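Side-chain contacts in amidohydrolase 3 domain-containing protein (Pyrococcus horikoshii, PDB 3IGH), which is of uncharacterised function but probably hydrolyses carbon-nitrogen bonds other than peptide bonds, as a metal-dependent member of the amidohydrolase family: residues A[23-28]-A[42-47]; A[216-221]-A[231-236]; A[238-243]-A[307-312]; A[299-304]-A[329-334]; A[416-419]-A[424-427]. All blocks are in the same frame, centred on the assembly; numbering follows the deposited sequence.

Contact 1 (A[23-28]-A[42-47])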
# COMPACT_ATOMS: atom_id res chain seq x y z
N GLY A 23 5.48 17.25 28.87
CA GLY A 23 6.40 16.28 28.30
C GLY A 23 5.76 15.27 27.37
O GLY A 23 4.66 14.79 27.64
N LEU A 24 6.45 14.98 26.27
CA LEU A 24 6.05 13.95 25.32
C LEU A 24 7.17 12.94 25.14
O LEU A 24 8.33 13.31 25.14
CB LEU A 24 5.76 14.54 23.93
CG LEU A 24 4.44 15.19 23.53
CD1 LEU A 24 4.47 15.46 22.03
CD2 LEU A 24 3.24 14.33 23.87
N VAL A 25 6.81 11.67 24.99
CA VAL A 25 7.78 10.66 24.53
C VAL A 25 7.33 10.14 23.18
O VAL A 25 6.18 9.75 23.01
CB VAL A 25 7.96 9.49 25.52
CG1 VAL A 25 9.06 8.55 25.03
CG2 VAL A 25 8.31 10.00 26.90
N ILE A 26 8.25 10.14 22.21
CA ILE A 26 7.97 9.71 20.86
C ILE A 26 8.81 8.49 20.49
O ILE A 26 10.03 8.48 20.66
CB ILE A 26 8.22 10.84 19.82
CG1 ILE A 26 7.34 12.05 20.14
CG2 ILE A 26 7.97 10.35 18.39
CD1 ILE A 26 7.92 13.35 19.63
N SER A 27 8.14 7.45 20.00
CA SER A 27 8.80 6.26 19.50
C SER A 27 8.33 5.97 18.08
O SER A 27 7.13 5.76 17.86
CB SER A 27 8.46 5.07 20.40
OG SER A 27 9.02 3.89 19.86
N HIS A 28 9.29 5.95 17.14
CA HIS A 28 9.03 5.64 15.72
C HIS A 28 7.85 6.43 15.13
O HIS A 28 6.93 5.84 14.53
CB HIS A 28 8.86 4.13 15.51
CG HIS A 28 10.12 3.34 15.71
ND1 HIS A 28 10.33 2.53 16.80
CD2 HIS A 28 11.24 3.24 14.95
CE1 HIS A 28 11.52 1.97 16.71
NE2 HIS A 28 12.09 2.38 15.60
N LYS A 42 12.82 10.80 32.19
CA LYS A 42 13.21 9.59 32.91
C LYS A 42 13.07 8.35 32.03
O LYS A 42 13.96 7.50 32.01
CB LYS A 42 12.38 9.43 34.18
CG LYS A 42 12.90 8.38 35.15
CD LYS A 42 12.12 8.38 36.47
CE LYS A 42 12.48 9.59 37.34
NZ LYS A 42 11.79 9.54 38.66
N ILE A 43 11.95 8.26 31.32
CA ILE A 43 11.67 7.17 30.38
C ILE A 43 12.78 7.04 29.34
O ILE A 43 13.34 5.96 29.14
CB ILE A 43 10.27 7.34 29.71
CG1 ILE A 43 9.15 7.08 30.73
CG2 ILE A 43 10.09 6.39 28.53
CD1 ILE A 43 7.81 7.71 30.35
N VAL A 44 13.14 8.17 28.72
CA VAL A 44 14.13 8.20 27.65
C VAL A 44 15.57 8.03 28.17
O VAL A 44 16.46 7.59 27.44
CB VAL A 44 13.95 9.46 26.76
CG1 VAL A 44 15.04 9.58 25.71
CG2 VAL A 44 12.60 9.39 26.07
N GLU A 45 15.78 8.35 29.45
CA GLU A 45 17.07 8.08 30.10
C GLU A 45 17.31 6.59 30.29
O GLU A 45 18.41 6.09 30.03
CB GLU A 45 17.19 8.85 31.42
CG GLU A 45 17.75 10.25 31.24
CD GLU A 45 17.52 11.17 32.43
OE1 GLU A 45 16.81 10.76 33.39
OE2 GLU A 45 18.04 12.30 32.40
N LEU A 46 16.27 5.88 30.73
CA LEU A 46 16.31 4.44 30.93
C LEU A 46 16.44 3.68 29.62
O LEU A 46 17.24 2.75 29.51
CB LEU A 46 15.06 3.96 31.68
CG LEU A 46 14.84 4.37 33.14
CD1 LEU A 46 13.39 4.11 33.54
CD2 LEU A 46 15.81 3.66 34.09
N SER A 47 15.65 4.09 28.63
CA SER A 47 15.61 3.45 27.32
C SER A 47 16.84 3.78 26.48
O SER A 47 17.27 2.97 25.66
CB SER A 47 14.36 3.88 26.54
OG SER A 47 13.21 3.19 26.98
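Val25 of strand 23-27 meets two consecutive residues of helix 37-47, one with each methyl. Its CG1 packs against Val44 CG2 at 3.8 Å, the two valines lying side by side and pointing opposite ways. Its CG2 approaches the end of Ile43, where CD1 lies 4.2 Å away and the two side chains cross obliquely. The branching of Val25 makes this division possible: with CG1 trans to the backbone N (chi1 -175°), CG2 lies beside that N and opens toward Ile43. No hydrogen bond joins the segments. The join is purely aliphatic, all three residues are buried, and the CA atoms of Val25 and Val44 stand 7.5 Å apart. Strand 23-27 lies between strands 3-7 and 30-35 in a small four-stranded mixed sheet close to the N-terminus, separate from the barrel strands, and the helix lies over the face from which Val25 projects; Ile26 points the other way. Backbone bonds from Val25 to Ile32 and Tyr33, and from its neighbours Leu24 and Ile26 to Leu6 and Lys4, fix the strand from both edges. On the helix, the bond from Ser47 N to Ile43 O, 3.0 Å long, belongs to the last turn. Around the three aliphatic groups, Leu3 touches both Val25 and Val44, and Val44 reaches on to Ala5 and Ile51, so the helix spans several strands of the sheet. Ile43 also packs on Ser47 of the second subunit, and Ser47 packs in turn on Ile43 of that subunit.

Contact 2 (A[216-221]-A[231-236])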
# COMPACT_ATOMS: atom_id res chain seq x y z
N ARG A 216 0.81 7.73 -10.07
CA ARG A 216 2.14 7.15 -10.36
C ARG A 216 3.26 7.90 -9.63
O ARG A 216 4.18 7.28 -9.09
CB ARG A 216 2.43 7.16 -11.86
CG ARG A 216 1.62 6.20 -12.68
CD ARG A 216 2.13 6.24 -14.12
NE ARG A 216 1.40 5.32 -14.97
CZ ARG A 216 1.77 4.06 -15.19
NH1 ARG A 216 1.04 3.30 -15.99
NH2 ARG A 216 2.86 3.57 -14.61
N ALA A 217 3.17 9.23 -9.62
CA ALA A 217 4.13 10.08 -8.93
C ALA A 217 4.11 9.83 -7.42
O ALA A 217 5.16 9.73 -6.78
CB ALA A 217 3.82 11.55 -9.23
N LEU A 218 2.91 9.74 -6.85
CA LEU A 218 2.76 9.47 -5.42
C LEU A 218 3.36 8.13 -5.01
O LEU A 218 4.07 8.06 -4.00
CB LEU A 218 1.29 9.56 -4.99
CG LEU A 218 0.63 10.95 -4.94
CD1 LEU A 218 -0.87 10.81 -4.74
CD2 LEU A 218 1.26 11.84 -3.84
N PHE A 219 3.07 7.09 -5.79
CA PHE A 219 3.66 5.76 -5.59
C PHE A 219 5.20 5.81 -5.65
O PHE A 219 5.87 5.21 -4.82
CB PHE A 219 3.15 4.75 -6.64
CG PHE A 219 1.78 4.18 -6.34
CD1 PHE A 219 1.42 3.81 -5.04
CD2 PHE A 219 0.87 3.98 -7.37
CE1 PHE A 219 0.15 3.27 -4.78
CE2 PHE A 219 -0.39 3.43 -7.12
CZ PHE A 219 -0.76 3.08 -5.81
N TYR A 220 5.73 6.54 -6.62
CA TYR A 220 7.18 6.74 -6.75
C TYR A 220 7.77 7.39 -5.49
O TYR A 220 8.72 6.86 -4.90
CB TYR A 220 7.50 7.60 -7.99
CG TYR A 220 8.95 8.01 -8.07
CD1 TYR A 220 9.92 7.12 -8.55
CD2 TYR A 220 9.36 9.28 -7.66
CE1 TYR A 220 11.26 7.50 -8.62
CE2 TYR A 220 10.70 9.66 -7.72
CZ TYR A 220 11.64 8.76 -8.21
OH TYR A 220 12.96 9.14 -8.27
N LEU A 221 7.19 8.51 -5.07
CA LEU A 221 7.68 9.24 -3.90
C LEU A 221 7.61 8.43 -2.62
O LEU A 221 8.54 8.47 -1.82
CB LEU A 221 6.92 10.56 -3.74
CG LEU A 221 7.24 11.65 -4.76
CD1 LEU A 221 6.25 12.77 -4.63
CD2 LEU A 221 8.67 12.19 -4.59
N VAL A 231 -0.27 11.84 3.00
CA VAL A 231 -1.14 12.11 1.87
C VAL A 231 -2.27 11.08 1.83
O VAL A 231 -2.02 9.89 1.66
CB VAL A 231 -0.35 12.08 0.53
CG1 VAL A 231 -1.29 12.32 -0.66
CG2 VAL A 231 0.78 13.12 0.55
N PHE A 232 -3.50 11.56 1.97
CA PHE A 232 -4.68 10.71 1.82
C PHE A 232 -5.26 10.97 0.42
O PHE A 232 -5.91 11.99 0.17
CB PHE A 232 -5.68 10.97 2.96
CG PHE A 232 -5.16 10.52 4.31
CD1 PHE A 232 -5.54 9.29 4.84
CD2 PHE A 232 -4.24 11.31 5.02
CE1 PHE A 232 -5.04 8.84 6.06
CE2 PHE A 232 -3.73 10.87 6.25
CZ PHE A 232 -4.13 9.63 6.77
N ALA A 233 -4.99 10.04 -0.50
CA ALA A 233 -5.33 10.21 -1.91
C ALA A 233 -6.78 9.88 -2.21
O ALA A 233 -7.24 8.77 -1.97
CB ALA A 233 -4.41 9.37 -2.80
N TYR A 234 -7.50 10.87 -2.73
CA TYR A 234 -8.85 10.65 -3.24
C TYR A 234 -8.79 10.71 -4.75
O TYR A 234 -8.60 11.78 -5.34
CB TYR A 234 -9.84 11.67 -2.66
CG TYR A 234 -10.23 11.40 -1.22
CD1 TYR A 234 -9.34 11.64 -0.17
CD2 TYR A 234 -11.52 10.93 -0.91
CE1 TYR A 234 -9.71 11.39 1.16
CE2 TYR A 234 -11.90 10.69 0.42
CZ TYR A 234 -10.98 10.92 1.44
OH TYR A 234 -11.33 10.70 2.75
N VAL A 235 -8.93 9.55 -5.37
CA VAL A 235 -8.73 9.40 -6.80
C VAL A 235 -9.95 9.81 -7.64
O VAL A 235 -11.07 9.91 -7.14
CB VAL A 235 -8.31 7.94 -7.14
CG1 VAL A 235 -7.09 7.50 -6.30
CG2 VAL A 235 -9.46 6.96 -6.93
N THR A 236 -9.72 10.05 -8.92
CA THR A 236 -10.80 10.30 -9.87
C THR A 236 -11.52 8.97 -10.13
O THR A 236 -10.93 7.90 -9.90
CB THR A 236 -10.25 10.82 -11.22
OG1 THR A 236 -9.40 9.82 -11.79
CG2 THR A 236 -9.45 12.12 -11.03
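Tyr234 OH, gripped by Asp310 OD2 and more weakly by Arg336 NH1, belongs to the side of strand 230-235 that points away from Leu218, while Val231 and Ala233 on the other side meet that leucine. Leu218 sends one methyl to each. CD2 of Leu218 lies 4.1 Å from Val231 CG1, and its CD1 comes within 4.3 Å of Ala233 CB. A chi1 of -72° carries CG, the branch point, out from helix 212-223 toward the strand, and chi2 (170°) spreads the methyls to the two residues. Val231 offers the methyl trans to its own backbone N. Phe207 and Val210 of strand 202-210 touch the same cluster, so a single leucine bridges two adjacent parallel strands. This is the helix-on-strand packing of a beta-alpha-beta unit, strand 202-210, helix 212-223, strand 230-235, in a family assigned to the TIM-barrel clan. Beyond the strand, Thr236 OG1 caps the next helix through Val239 N. Aliphatic groups alone meet across the segments, so the contact is ordinary van der Waals packing of methyls with no directional bond, while the polar grip on Tyr234 serves the other side of the strand.

Contact 3 (A[238-243]-A[307-312])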
# COMPACT_ATOMS: atom_id res chain seq x y z
N GLU A 238 -12.00 7.60 -12.94
CA GLU A 238 -11.23 6.90 -13.96
C GLU A 238 -10.11 6.09 -13.31
O GLU A 238 -9.86 4.94 -13.69
CB GLU A 238 -10.68 7.89 -14.99
CG GLU A 238 -11.74 8.57 -15.88
CD GLU A 238 -12.58 9.67 -15.18
OE1 GLU A 238 -13.67 9.98 -15.71
OE2 GLU A 238 -12.18 10.21 -14.12
N VAL A 239 -9.44 6.68 -12.32
CA VAL A 239 -8.43 5.94 -11.57
C VAL A 239 -9.03 4.82 -10.72
O VAL A 239 -8.45 3.74 -10.63
CB VAL A 239 -7.53 6.88 -10.72
CG1 VAL A 239 -6.59 6.08 -9.82
CG2 VAL A 239 -6.72 7.75 -11.64
N LEU A 240 -10.21 5.07 -10.15
CA LEU A 240 -10.90 4.05 -9.36
C LEU A 240 -11.12 2.77 -10.18
O LEU A 240 -10.91 1.66 -9.67
CB LEU A 240 -12.22 4.59 -8.80
CG LEU A 240 -13.16 3.59 -8.12
CD1 LEU A 240 -12.48 2.94 -6.91
CD2 LEU A 240 -14.49 4.24 -7.71
N ASP A 241 -11.50 2.93 -11.45
CA ASP A 241 -11.64 1.76 -12.36
C ASP A 241 -10.36 0.93 -12.43
O ASP A 241 -10.41 -0.30 -12.47
CB ASP A 241 -12.02 2.20 -13.77
CG ASP A 241 -13.45 2.68 -13.87
OD1 ASP A 241 -14.24 2.43 -12.93
OD2 ASP A 241 -13.79 3.32 -14.89
N LYS A 242 -9.22 1.61 -12.46
CA LYS A 242 -7.93 0.93 -12.52
C LYS A 242 -7.56 0.28 -11.20
O LYS A 242 -6.96 -0.80 -11.19
CB LYS A 242 -6.85 1.89 -13.00
CG LYS A 242 -7.07 2.37 -14.42
CD LYS A 242 -5.83 3.05 -14.98
CE LYS A 242 -6.01 3.35 -16.46
NZ LYS A 242 -4.78 3.94 -17.07
N LEU A 243 -7.91 0.91 -10.07
CA LEU A 243 -7.73 0.27 -8.76
C LEU A 243 -8.51 -1.02 -8.67
O LEU A 243 -7.98 -2.04 -8.24
CB LEU A 243 -8.19 1.20 -7.63
CG LEU A 243 -7.43 2.52 -7.46
CD1 LEU A 243 -7.95 3.25 -6.23
CD2 LEU A 243 -5.93 2.30 -7.37
N LEU A 307 -14.52 -1.71 -2.27
CA LEU A 307 -13.06 -1.72 -2.04
C LEU A 307 -12.69 -1.09 -0.70
O LEU A 307 -11.51 -0.85 -0.44
CB LEU A 307 -12.33 -1.02 -3.20
CG LEU A 307 -12.35 -1.73 -4.55
CD1 LEU A 307 -11.96 -0.76 -5.67
CD2 LEU A 307 -11.43 -2.96 -4.56
N GLY A 308 -13.69 -0.81 0.13
CA GLY A 308 -13.48 -0.18 1.44
C GLY A 308 -12.95 1.24 1.36
O GLY A 308 -12.36 1.74 2.31
N LEU A 309 -13.15 1.88 0.21
CA LEU A 309 -12.67 3.24 -0.03
C LEU A 309 -13.67 4.28 0.42
O LEU A 309 -14.89 4.05 0.36
CB LEU A 309 -12.33 3.44 -1.51
CG LEU A 309 -11.06 2.76 -2.02
CD1 LEU A 309 -11.09 2.70 -3.53
CD2 LEU A 309 -9.79 3.48 -1.53
N ASP A 310 -13.16 5.42 0.88
CA ASP A 310 -14.02 6.55 1.25
C ASP A 310 -14.62 7.19 -0.01
O ASP A 310 -14.16 6.96 -1.13
CB ASP A 310 -13.22 7.60 2.05
CG ASP A 310 -14.11 8.56 2.83
OD1 ASP A 310 -15.33 8.30 2.98
OD2 ASP A 310 -13.60 9.60 3.31
N VAL A 311 -15.67 7.96 0.17
CA VAL A 311 -16.32 8.64 -0.94
C VAL A 311 -16.54 10.11 -0.53
O VAL A 311 -17.23 10.40 0.46
CB VAL A 311 -17.67 7.97 -1.30
CG1 VAL A 311 -18.33 8.69 -2.48
CG2 VAL A 311 -17.46 6.46 -1.59
N ALA A 312 -15.94 11.01 -1.30
CA ALA A 312 -16.09 12.45 -1.08
C ALA A 312 -16.87 13.05 -2.22
O ALA A 312 -16.54 12.83 -3.39
CB ALA A 312 -14.72 13.14 -0.95
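The CA atoms of Leu243 and Leu307 lie 8.8 Å apart and those of Leu240 and Leu309 9.5 Å, so one turn of helix 237-246 runs against the turn that leads into strand 310-315, its leucines matched in reverse order. Gly308 breaks that turn with a phi of 65°. It is the C-prime residue of the Schellman motif ending helix 294-305, with Leu309 N bonded to Ala304 O and Gly308 N to Arg305 O, and it leaves Leu307 and Leu309 both directed at the helix. Leu240 CD1 completes a triangle of methyls with theirs, 3.9 Å from Leu307 CD1 and 3.7 Å from Leu309 CD1. A chi1 of 171° turns the leucine away from its own N and swings the end of the side chain nearer than its first bond suggests. Leu309 CD1 is shared: it also meets Leu243 CD1 at 4.2 Å, where the two side chains pass at a slant. All four leucines are buried. Ile258 of strand 256-264 touches Leu243 and Leu309, Val261 of the same strand touches Leu240, Ile300 of helix 294-305 closes on Leu240, and Ile246 of the second subunit packs on Leu243.

Contact 4 (A[299-304]-A[329-334]). With SO4 (sulfate ion), chain R.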
# COMPACT_ATOMS: atom_id res chain seq x y z
N ARG A 299 -23.56 4.44 -8.38
CA ARG A 299 -22.75 3.37 -8.96
C ARG A 299 -21.26 3.51 -8.59
O ARG A 299 -20.61 2.53 -8.20
CB ARG A 299 -22.92 3.35 -10.48
CG ARG A 299 -22.11 2.28 -11.19
CD ARG A 299 -22.31 2.33 -12.68
NE ARG A 299 -23.54 1.63 -13.07
CZ ARG A 299 -23.57 0.43 -13.65
NH1 ARG A 299 -24.74 -0.10 -13.95
NH2 ARG A 299 -22.45 -0.22 -13.94
N ILE A 300 -20.73 4.72 -8.70
CA ILE A 300 -19.32 4.95 -8.36
C ILE A 300 -19.09 4.77 -6.84
O ILE A 300 -18.10 4.15 -6.42
CB ILE A 300 -18.80 6.30 -8.90
CG1 ILE A 300 -18.96 6.36 -10.42
CG2 ILE A 300 -17.31 6.47 -8.56
CD1 ILE A 300 -18.77 7.75 -11.04
N THR A 301 -20.00 5.31 -6.03
CA THR A 301 -19.98 5.14 -4.59
C THR A 301 -19.93 3.65 -4.20
O THR A 301 -19.11 3.25 -3.39
CB THR A 301 -21.20 5.84 -3.93
OG1 THR A 301 -21.14 7.25 -4.18
CG2 THR A 301 -21.24 5.60 -2.42
N GLU A 302 -20.79 2.84 -4.82
CA GLU A 302 -20.81 1.40 -4.53
C GLU A 302 -19.56 0.66 -4.98
O GLU A 302 -19.11 -0.26 -4.28
CB GLU A 302 -22.08 0.73 -5.09
CG GLU A 302 -23.39 1.16 -4.40
CD GLU A 302 -23.45 0.85 -2.90
OE1 GLU A 302 -24.29 0.02 -2.51
OE2 GLU A 302 -22.67 1.44 -2.11
N LYS A 303 -19.00 1.05 -6.13
CA LYS A 303 -17.73 0.52 -6.59
C LYS A 303 -16.63 0.80 -5.55
O LYS A 303 -15.87 -0.09 -5.15
CB LYS A 303 -17.37 1.16 -7.93
CG LYS A 303 -16.10 0.62 -8.58
CD LYS A 303 -15.75 1.39 -9.86
CE LYS A 303 -16.77 1.18 -10.97
NZ LYS A 303 -16.90 -0.26 -11.33
N ALA A 304 -16.56 2.05 -5.09
CA ALA A 304 -15.61 2.44 -4.04
C ALA A 304 -15.83 1.67 -2.74
O ALA A 304 -14.87 1.20 -2.14
CB ALA A 304 -15.72 3.94 -3.77
N GLU A 329 -27.63 8.43 1.64
CA GLU A 329 -28.77 7.76 2.25
C GLU A 329 -29.01 6.40 1.60
O GLU A 329 -29.12 5.40 2.31
CB GLU A 329 -30.03 8.62 2.17
CG GLU A 329 -31.22 8.00 2.90
CD GLU A 329 -32.56 8.44 2.34
OE1 GLU A 329 -33.59 7.91 2.80
OE2 GLU A 329 -32.60 9.31 1.44
N THR A 330 -29.04 6.37 0.27
CA THR A 330 -29.33 5.17 -0.52
C THR A 330 -28.27 4.07 -0.34
O THR A 330 -28.58 2.87 -0.31
CB THR A 330 -29.47 5.54 -2.02
OG1 THR A 330 -30.51 6.51 -2.18
CG2 THR A 330 -29.78 4.34 -2.88
N THR A 331 -27.01 4.48 -0.24
CA THR A 331 -25.92 3.53 -0.13
C THR A 331 -25.71 3.11 1.33
O THR A 331 -25.00 2.15 1.61
CB THR A 331 -24.61 4.09 -0.72
OG1 THR A 331 -24.30 5.35 -0.10
CG2 THR A 331 -24.75 4.27 -2.21
N GLY A 332 -26.35 3.84 2.24
CA GLY A 332 -26.18 3.66 3.67
C GLY A 332 -24.77 3.94 4.16
O GLY A 332 -24.34 3.39 5.16
N PHE A 333 -24.04 4.79 3.44
CA PHE A 333 -22.66 5.09 3.81
C PHE A 333 -22.52 6.53 4.29
O PHE A 333 -22.83 7.45 3.55
CB PHE A 333 -21.70 4.81 2.64
CG PHE A 333 -20.28 5.26 2.90
CD1 PHE A 333 -19.52 4.66 3.91
CD2 PHE A 333 -19.71 6.28 2.14
CE1 PHE A 333 -18.21 5.08 4.16
CE2 PHE A 333 -18.38 6.69 2.37
CZ PHE A 333 -17.64 6.09 3.40
N PRO A 334 -22.04 6.72 5.54
CA PRO A 334 -21.77 8.08 6.01
C PRO A 334 -20.48 8.62 5.38
O PRO A 334 -19.39 8.53 5.96
CB PRO A 334 -21.65 7.90 7.53
CG PRO A 334 -21.20 6.50 7.72
CD PRO A 334 -21.73 5.70 6.56
S SO4 R . -19.01 -1.00 -13.64
O1 SO4 R . -19.11 0.46 -13.70
O2 SO4 R . -19.99 -1.59 -14.55
O3 SO4 R . -17.67 -1.41 -14.04
O4 SO4 R . -19.28 -1.46 -12.28
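Glu302 leaves helix 294-305 beside Thr331 and approaches it progressively along its length. Beyond CB, Glu302 CG lies 4.0 Å from Thr331 CG2. The bend at chi2 (-61°) then brings CD to 3.7 Å from the same methyl, and OE2 ends 3.5 Å from it. The two side chains overlap head to tail, so the carboxylate lies alongside the carbon side of the threonine. The hydroxyl is engaged in its own helix: Thr331 OG1 bonds to Val327 O. Thr301, one residue earlier, adds its methyl from a roughly perpendicular direction, with CG2 3.8 Å from Thr331 CG2; its OG1 likewise bonds back, to Leu297 O. Helices 294-305 and 318-331 flank strand 310-315 in sequence, and the contact joins them near the end of the second, consistent with outer helices of a TIM-barrel fold, the clan of this family. Gly332, with positive phi, is the C-prime residue of a Schellman motif there, its N bonded to Glu329 O and Phe333 N to Phe328 O. Inward from the threonines, Val311 touches both Thr301 and Phe333. On a different side of helix 294-305 a sulfate, probably from the crystallisation liquor, lies at the edge of the Arg299 guanidinium, in its plane. Arg299 NH2 comes closest to sulfate O2, at 2.9 Å, and bonds weakly to O1 at 3.4 Å. Lys303, with two conformers, makes a weak, doubtful bond to O4.

Contact 5 (A[416-419]-A[424-427])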
# COMPACT_ATOMS: atom_id res chain seq x y z
N VAL A 416 -12.42 32.51 12.35
CA VAL A 416 -12.58 33.23 13.61
C VAL A 416 -13.20 34.61 13.38
O VAL A 416 -14.14 34.99 14.08
CB VAL A 416 -11.24 33.31 14.41
CG1 VAL A 416 -11.38 34.20 15.68
CG2 VAL A 416 -10.78 31.91 14.83
N ASN A 417 -12.72 35.33 12.37
CA ASN A 417 -13.12 36.72 12.14
C ASN A 417 -14.06 36.99 10.97
O ASN A 417 -14.52 38.12 10.79
CB ASN A 417 -11.88 37.61 12.06
CG ASN A 417 -11.11 37.62 13.36
OD1 ASN A 417 -11.69 37.80 14.42
ND2 ASN A 417 -9.81 37.40 13.28
N ARG A 418 -14.31 35.95 10.17
CA ARG A 418 -15.31 35.97 9.09
C ARG A 418 -15.27 37.15 8.11
O ARG A 418 -16.31 37.57 7.63
CB ARG A 418 -16.73 35.78 9.64
CG ARG A 418 -17.07 34.33 9.92
CD ARG A 418 -18.55 34.12 10.24
NE ARG A 418 -19.41 33.96 9.06
CZ ARG A 418 -19.57 32.82 8.38
NH1 ARG A 418 -18.88 31.73 8.72
NH2 ARG A 418 -20.40 32.77 7.35
N GLY A 419 -14.08 37.65 7.81
CA GLY A 419 -13.93 38.73 6.85
C GLY A 419 -14.29 40.11 7.37
O GLY A 419 -14.60 41.00 6.58
N LYS A 424 -18.65 42.07 2.78
CA LYS A 424 -20.03 42.26 3.27
C LYS A 424 -20.53 41.13 4.17
O LYS A 424 -21.27 41.38 5.13
CB LYS A 424 -20.97 42.42 2.06
CG LYS A 424 -22.41 42.84 2.40
CD LYS A 424 -22.45 44.26 2.95
CE LYS A 424 -23.88 44.76 3.06
NZ LYS A 424 -23.93 46.11 3.68
N LEU A 425 -20.09 39.90 3.89
CA LEU A 425 -20.58 38.71 4.59
C LEU A 425 -20.44 38.75 6.11
O LEU A 425 -21.29 38.23 6.82
CB LEU A 425 -19.88 37.44 4.04
CG LEU A 425 -20.58 36.12 4.33
CD1 LEU A 425 -21.95 36.09 3.66
CD2 LEU A 425 -19.72 34.93 3.90
N TYR A 426 -19.37 39.38 6.61
CA TYR A 426 -19.16 39.48 8.06
C TYR A 426 -20.37 40.05 8.80
O TYR A 426 -20.92 39.39 9.69
CB TYR A 426 -17.92 40.29 8.44
CG TYR A 426 -17.86 40.48 9.94
CD1 TYR A 426 -18.14 41.73 10.52
CD2 TYR A 426 -17.59 39.41 10.79
CE1 TYR A 426 -18.14 41.90 11.90
CE2 TYR A 426 -17.58 39.57 12.18
CZ TYR A 426 -17.86 40.82 12.72
OH TYR A 426 -17.84 40.98 14.08
N GLU A 427 -20.79 41.26 8.42
CA GLU A 427 -21.89 41.95 9.11
C GLU A 427 -23.18 41.15 9.06
O GLU A 427 -24.00 41.22 9.96
CB GLU A 427 -22.09 43.38 8.57
CG GLU A 427 -22.78 43.49 7.20
CD GLU A 427 -24.27 43.84 7.29
OE1 GLU A 427 -24.84 44.27 6.26
OE2 GLU A 427 -24.88 43.71 8.38
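Tyr426 lays its CB and one ring edge against the backbone that ends helix 408-417. CB of Tyr426 is 3.3 Å from Arg418 O, and its CD2 is 3.3 Å from Asn417 O, which comes to the ring at a slant. Arg418 CB stands at the ring's edge in its plane, 3.9 Å from Tyr426 CD2. Extended away from its own N (chi1 173°), the tyrosine carries its ring over toward the two carbonyls; Gly419 C lies 3.8 Å from Tyr426 CB. The contact closes the short loop joining helices 408-417 and 425-429. Arg418 is the first residue to leave the helix, with a phi of 49°, and Gly419 also has positive phi, so two successive residues of left-handed conformation turn the chain toward Tyr426, the CA atoms of Arg418 and Tyr426 coming within 5.3 Å. The arginine side chain bends at chi3 (85°), and Arg418 NH2 passes 4.1 Å from Leu425 CD2. Its polar end is held by residues outside the two segments: NH1 bonds to Tyr384 O, NE to Thr429 OG1, and NH2 weakly to Val383 O. These bonds limit rotation of the buried guanidinium; the acceptors are neutral oxygens, which would probably spread its charge only partly. Thr429 OG1 also bonds to Leu425 O, linking the arginine to helix 425-429. Leu425 packs on Ile365 of helix 364-367 and on Ile371 and Val372 of helix 371-375.

How the contacts relate
Contacts 2 and 3 are buried and wholly aliphatic, packing helices on the strands of the barrel and the turns between them; contact 1 has the same chemistry in the small N-terminal sheet, its centre about 33 Å from that of contact 2. Strand 230-235 of contact 2 leads directly into helix 237-246 of contact 3, and Tyr234 binds Asp310 across them. Contacts 3 and 4 alternate along the chain around strand 310-315, with centres about 11 Å apart. Contact 4 is partly exposed and mixes threonine methyls with a carboxylate. Contact 5, far from the others, relies on backbone carbonyls and a buried arginine. Contacts 1, 2 and 3 touch the second subunit; contacts 4 and 5 do not.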